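Local coordinates for protein transglutaminase elicitor (PDB 3TW5) that probably cross-links proteins as a transglutaminase, joining glutamine side chains to lysine amines, and is an elicitor linked to innate immunity, at residues Y41-W53 with M76-Q88. The protein carries 1 engineered substitution. Numbering follows the deposited sequence.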
loop_
_atom_site.group_PDB
_atom_site.type_symbol
_atom_site.label_atom_id
_atom_site.label_comp_id
_atom_site.label_asym_id
_atom_site.label_seq_id
_atom_site.Cartn_x
_atom_site.Cartn_y
_atom_site.Cartn_z
ATOM N N TYR A 41 0.097 -9.894 -0.302
ATOM C CA TYR A 41 0.816 -9.406 0.864
ATOM C C TYR A 41 1.588 -10.542 1.540
ATOM O O TYR A 41 2.037 -10.405 2.680
ATOM C CB TYR A 41 -0.142 -8.708 1.841
ATOM C CG TYR A 41 -1.131 -9.621 2.536
ATOM C CD1 TYR A 41 -0.979 -9.943 3.886
ATOM C CD2 TYR A 41 -2.226 -10.153 1.851
ATOM C CE1 TYR A 41 -1.890 -10.777 4.540
ATOM C CE2 TYR A 41 -3.142 -10.993 2.491
ATOM C CZ TYR A 41 -2.970 -11.296 3.834
ATOM O OH TYR A 41 -3.871 -12.123 4.466
ATOM N N TRP A 42 1.733 -11.656 0.817
ATOM C CA TRP A 42 2.514 -12.824 1.249
ATOM C C TRP A 42 2.407 -13.085 2.746
ATOM O O TRP A 42 3.381 -12.912 3.479
ATOM C CB TRP A 42 3.972 -12.684 0.802
ATOM C CG TRP A 42 4.084 -12.534 -0.676
ATOM C CD1 TRP A 42 4.305 -11.380 -1.370
ATOM C CD2 TRP A 42 3.940 -13.570 -1.654
ATOM N NE1 TRP A 42 4.323 -11.634 -2.719
ATOM C CE2 TRP A 42 4.102 -12.971 -2.923
ATOM C CE3 TRP A 42 3.697 -14.950 -1.581
ATOM C CZ2 TRP A 42 4.026 -13.703 -4.114
ATOM C CZ3 TRP A 42 3.626 -15.676 -2.764
ATOM C CH2 TRP A 42 3.791 -15.051 -4.014
ATOM N N PRO A 43 1.216 -13.513 3.200
ATOM C CA PRO A 43 0.879 -13.576 4.619
ATOM C C PRO A 43 1.855 -14.412 5.438
ATOM O O PRO A 43 2.418 -15.392 4.940
ATOM C CB PRO A 43 -0.507 -14.229 4.628
ATOM C CG PRO A 43 -1.024 -14.071 3.259
ATOM C CD PRO A 43 0.159 -14.113 2.368
ATOM N N THR A 44 2.040 -14.003 6.689
ATOM C CA THR A 44 2.909 -14.692 7.636
ATOM C C THR A 44 2.362 -16.085 7.951
ATOM O O THR A 44 3.118 -17.056 8.003
ATOM C CB THR A 44 3.063 -13.861 8.935
ATOM O OG1 THR A 44 3.537 -12.549 8.610
ATOM C CG2 THR A 44 4.033 -14.513 9.906
ATOM N N TYR A 45 1.044 -16.177 8.133
ATOM C CA TYR A 45 0.394 -17.433 8.515
ATOM C C TYR A 45 0.513 -18.530 7.446
ATOM O O TYR A 45 0.266 -19.704 7.728
ATOM C CB TYR A 45 -1.071 -17.192 8.908
ATOM C CG TYR A 45 -2.046 -17.278 7.760
ATOM C CD1 TYR A 45 -2.730 -18.466 7.490
ATOM C CD2 TYR A 45 -2.287 -16.178 6.943
ATOM C CE1 TYR A 45 -3.625 -18.555 6.431
ATOM C CE2 TYR A 45 -3.184 -16.254 5.882
ATOM C CZ TYR A 45 -3.846 -17.446 5.632
ATOM O OH TYR A 45 -4.729 -17.526 4.585
ATOM N N GLN A 46 0.880 -18.142 6.226
ATOM C CA GLN A 46 1.123 -19.102 5.147
ATOM C C GLN A 46 2.614 -19.285 4.857
ATOM O O GLN A 46 2.995 -19.819 3.808
ATOM C CB GLN A 46 0.371 -18.693 3.881
ATOM C CG GLN A 46 -1.105 -19.055 3.905
ATOM C CD GLN A 46 -1.818 -18.675 2.628
ATOM O OE1 GLN A 46 -1.659 -17.563 2.115
ATOM N NE2 GLN A 46 -2.614 -19.599 2.104
ATOM N N ASP A 47 3.437 -18.845 5.809
ATOM C CA ASP A 47 4.899 -18.936 5.744
ATOM C C ASP A 47 5.504 -18.039 4.660
ATOM O O ASP A 47 6.357 -18.474 3.886
ATOM C CB ASP A 47 5.360 -20.393 5.586
ATOM C CG ASP A 47 6.689 -20.663 6.263
ATOM O OD1 ASP A 47 7.499 -21.424 5.696
ATOM O OD2 ASP A 47 6.924 -20.122 7.362
ATOM N N SER A 48 5.058 -16.784 4.623
ATOM C CA SER A 48 5.578 -15.771 3.696
ATOM C C SER A 48 5.747 -16.294 2.265
ATOM O O SER A 48 4.814 -16.862 1.701
ATOM C CB SER A 48 6.887 -15.169 4.228
ATOM O OG SER A 48 7.328 -14.094 3.416
ATOM N N ILE A 49 6.935 -16.108 1.694
ATOM C CA ILE A 49 7.197 -16.481 0.304
ATOM C C ILE A 49 7.600 -17.947 0.141
ATOM O O ILE A 49 7.911 -18.393 -0.965
ATOM C CB ILE A 49 8.236 -15.541 -0.373
ATOM C CG1 ILE A 49 9.621 -15.676 0.273
ATOM C CG2 ILE A 49 7.742 -14.096 -0.344
ATOM C CD1 ILE A 49 10.766 -15.259 -0.635
ATOM N N ASN A 50 7.590 -18.689 1.246
ATOM C CA ASN A 50 7.768 -20.142 1.220
ATOM C C ASN A 50 6.528 -20.853 0.681
ATOM O O ASN A 50 6.581 -22.038 0.348
ATOM C CB ASN A 50 8.080 -20.682 2.621
ATOM C CG ASN A 50 9.536 -20.519 3.014
ATOM O OD1 ASN A 50 10.382 -20.134 2.210
ATOM N ND2 ASN A 50 9.833 -20.827 4.267
ATOM N N VAL A 51 5.414 -20.124 0.608
ATOM C CA VAL A 51 4.143 -20.678 0.148
ATOM C C VAL A 51 4.214 -21.114 -1.313
ATOM O O VAL A 51 4.828 -20.439 -2.149
ATOM C CB VAL A 51 2.962 -19.690 0.373
ATOM C CG1 VAL A 51 3.036 -18.501 -0.577
ATOM C CG2 VAL A 51 1.627 -20.406 0.236
ATOM N N GLN A 52 3.607 -22.262 -1.598
ATOM C CA GLN A 52 3.426 -22.714 -2.967
ATOM C C GLN A 52 2.123 -22.122 -3.497
ATOM O O GLN A 52 1.050 -22.711 -3.342
ATOM C CB GLN A 52 3.424 -24.243 -3.041
ATOM C CG GLN A 52 4.758 -24.875 -2.657
ATOM C CD GLN A 52 4.739 -26.390 -2.733
ATOM O OE1 GLN A 52 4.529 -27.068 -1.728
ATOM N NE2 GLN A 52 4.956 -26.928 -3.928
ATOM N N TRP A 53 2.229 -20.935 -4.090
ATOM C CA TRP A 53 1.079 -20.229 -4.661
ATOM C C TRP A 53 0.547 -20.967 -5.892
ATOM O O TRP A 53 -0.650 -20.923 -6.190
ATOM C CB TRP A 53 1.454 -18.786 -5.020
ATOM C CG TRP A 53 2.577 -18.689 -6.009
ATOM C CD1 TRP A 53 3.912 -18.697 -5.734
ATOM C CD2 TRP A 53 2.462 -18.582 -7.432
ATOM N NE1 TRP A 53 4.637 -18.601 -6.894
ATOM C CE2 TRP A 53 3.774 -18.528 -7.953
ATOM C CE3 TRP A 53 1.380 -18.526 -8.319
ATOM C CZ2 TRP A 53 4.035 -18.421 -9.323
ATOM C CZ3 TRP A 53 1.639 -18.416 -9.681
ATOM C CH2 TRP A 53 2.958 -18.367 -10.169
ATOM N N MET A 76 14.902 -21.356 3.182
ATOM C CA MET A 76 13.477 -21.312 3.499
ATOM C C MET A 76 13.261 -21.159 5.005
ATOM O O MET A 76 12.312 -20.501 5.437
ATOM C CB MET A 76 12.753 -22.555 2.976
ATOM C CG MET A 76 12.760 -22.715 1.451
ATOM S SD MET A 76 11.425 -23.753 0.794
ATOM C CE MET A 76 11.578 -25.241 1.792
ATOM N N ASP A 77 14.147 -21.762 5.796
ATOM C CA ASP A 77 14.103 -21.621 7.250
ATOM C C ASP A 77 14.419 -20.192 7.676
ATOM O O ASP A 77 13.861 -19.695 8.656
ATOM C CB ASP A 77 15.065 -22.599 7.930
ATOM C CG ASP A 77 14.541 -24.028 7.944
ATOM O OD1 ASP A 77 15.317 -24.932 8.314
ATOM O OD2 ASP A 77 13.364 -24.255 7.583
ATOM N N ALA A 78 15.315 -19.544 6.933
ATOM C CA ALA A 78 15.663 -18.148 7.172
ATOM C C ALA A 78 14.465 -17.254 6.891
ATOM O O ALA A 78 14.150 -16.363 7.681
ATOM C CB ALA A 78 16.838 -17.741 6.316
ATOM N N VAL A 79 13.802 -17.511 5.763
ATOM C CA VAL A 79 12.578 -16.814 5.385
ATOM C C VAL A 79 11.525 -16.956 6.483
ATOM O O VAL A 79 10.896 -15.975 6.878
ATOM C CB VAL A 79 12.032 -17.335 4.030
ATOM C CG1 VAL A 79 10.617 -16.835 3.767
ATOM C CG2 VAL A 79 12.954 -16.926 2.894
ATOM N N SER A 80 11.361 -18.174 6.990
ATOM C CA SER A 80 10.353 -18.448 8.009
ATOM C C SER A 80 10.660 -17.799 9.362
ATOM O O SER A 80 9.747 -17.367 10.065
ATOM C CB SER A 80 10.154 -19.953 8.173
ATOM O OG SER A 80 9.012 -20.219 8.968
ATOM N N LYS A 81 11.944 -17.735 9.718
ATOM C CA LYS A 81 12.363 -17.175 11.004
ATOM C C LYS A 81 12.181 -15.660 11.062
ATOM O O LYS A 81 11.904 -15.108 12.123
ATOM C CB LYS A 81 13.815 -17.547 11.313
ATOM N N LYS A 82 12.332 -14.996 9.919
ATOM C CA LYS A 82 12.214 -13.541 9.855
ATOM C C LYS A 82 10.804 -13.087 9.490
ATOM O O LYS A 82 10.300 -12.110 10.044
ATOM C CB LYS A 82 13.218 -12.954 8.855
ATOM C CG LYS A 82 14.657 -13.433 9.028
ATOM C CD LYS A 82 15.396 -12.688 10.134
ATOM C CE LYS A 82 16.824 -13.201 10.273
ATOM N NZ LYS A 82 17.540 -12.538 11.392
ATOM N N ASN A 83 10.169 -13.804 8.567
ATOM C CA ASN A 83 8.913 -13.353 7.969
ATOM C C ASN A 83 7.772 -14.369 7.975
ATOM O O ASN A 83 6.609 -13.992 7.825
ATOM C CB ASN A 83 9.170 -12.873 6.539
ATOM C CG ASN A 83 10.051 -11.644 6.489
ATOM O OD1 ASN A 83 11.262 -11.741 6.299
ATOM N ND2 ASN A 83 9.447 -10.477 6.670
ATOM N N GLY A 84 8.107 -15.646 8.148
ATOM C CA GLY A 84 7.124 -16.724 8.052
ATOM C C GLY A 84 6.585 -17.232 9.377
ATOM O O GLY A 84 6.494 -16.487 10.352
ATOM N N ILE A 85 6.228 -18.513 9.398
ATOM C CA ILE A 85 5.617 -19.153 10.565
ATOM C C ILE A 85 6.558 -19.180 11.778
ATOM O O ILE A 85 6.133 -18.911 12.903
ATOM C CB ILE A 85 5.074 -20.575 10.209
ATOM C CG1 ILE A 85 3.836 -20.450 9.312
ATOM C CG2 ILE A 85 4.746 -21.387 11.464
ATOM C CD1 ILE A 85 3.478 -21.703 8.536
ATOM N N ASP A 86 7.834 -19.475 11.537
ATOM C CA ASP A 86 8.826 -19.560 12.614
ATOM C C ASP A 86 9.098 -18.228 13.312
ATOM O O ASP A 86 9.670 -18.205 14.403
ATOM C CB ASP A 86 10.132 -20.176 12.107
ATOM C CG ASP A 86 10.079 -21.695 12.042
ATOM O OD1 ASP A 86 9.296 -22.309 12.799
ATOM O OD2 ASP A 86 10.834 -22.278 11.237
ATOM N N SER A 87 8.679 -17.128 12.690
ATOM C CA SER A 87 8.822 -15.797 13.282
ATOM C C SER A 87 7.842 -15.554 14.436
ATOM O O SER A 87 7.938 -14.542 15.132
ATOM C CB SER A 87 8.675 -14.708 12.214
ATOM O OG SER A 87 7.328 -14.551 11.810
ATOM N N GLN A 88 6.908 -16.484 14.633
ATOM C CA GLN A 88 5.885 -16.355 15.672
ATOM C C GLN A 88 5.928 -17.508 16.683
ATOM O O GLN A 88 4.891 -17.916 17.216
ATOM C CB GLN A 88 4.489 -16.242 15.045
ATOM C CG GLN A 88 4.351 -15.212 13.918
ATOM C CD GLN A 88 4.530 -13.771 14.376
ATOM O OE1 GLN A 88 5.188 -12.978 13.707
ATOM N NE2 GLN A 88 3.943 -13.427 15.516
#
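Ser80 OG donates a hydrogen bond to Asp47 OD2 over 2.6 Å, on the syn side of the carboxylate. Ile85 N reaches the same oxygen at 2.7 Å, nearly in line with its C-O bond and almost straight at 168°. Two donors thus grip OD2. Ser80 OG also accepts from Asp86 N, which ties the serine to the turn that follows its own helix. The other oxygen, Asp47 OD1, takes a hydrogen bond from Asn50 ND2, which approaches from above the carboxylate plane. OD1 is also salt-bridged to Arg112, whose guanidinium group is shared with Asp77 and Asp86. This arginine probably offsets the three nearby negative charges.

Asn50 ND2 uses its second N-H on Met76 O, at 2.8 Å and 169°. Both acceptors lie close to the amide plane, so the two bonds fix the rotation of the amide. Met76 O also receives the helical bond from Ser80 N, from the opposite face of its carbonyl plane.

The contact joins the long loop between strand 29-31 and helix 60-67 to the C-terminal half of helix 72-82 and the turn beyond it. Both belong to the transglutaminase elicitor family region, which is grouped with the papain-like peptidase clan CA.

Packing contacts flank the polar network. Ile49 CG1 meets Val79 CG1 at 3.8 Å, the two side chains crossing at about a right angle. Val79 CG1 also makes a van der Waals contact with Asn50 OD1. Ile85 CD1 lies 3.7 Å from Asp47 CB. Thr44 chi1 of -56° puts OG1 beside the backbone N and CG2 anti to it. This methyl packs by van der Waals contact against the Asn83 and Gly84 carbonyl oxygens, in the turn after the helix. Gly84 O is itself held by Ser87 N and OG.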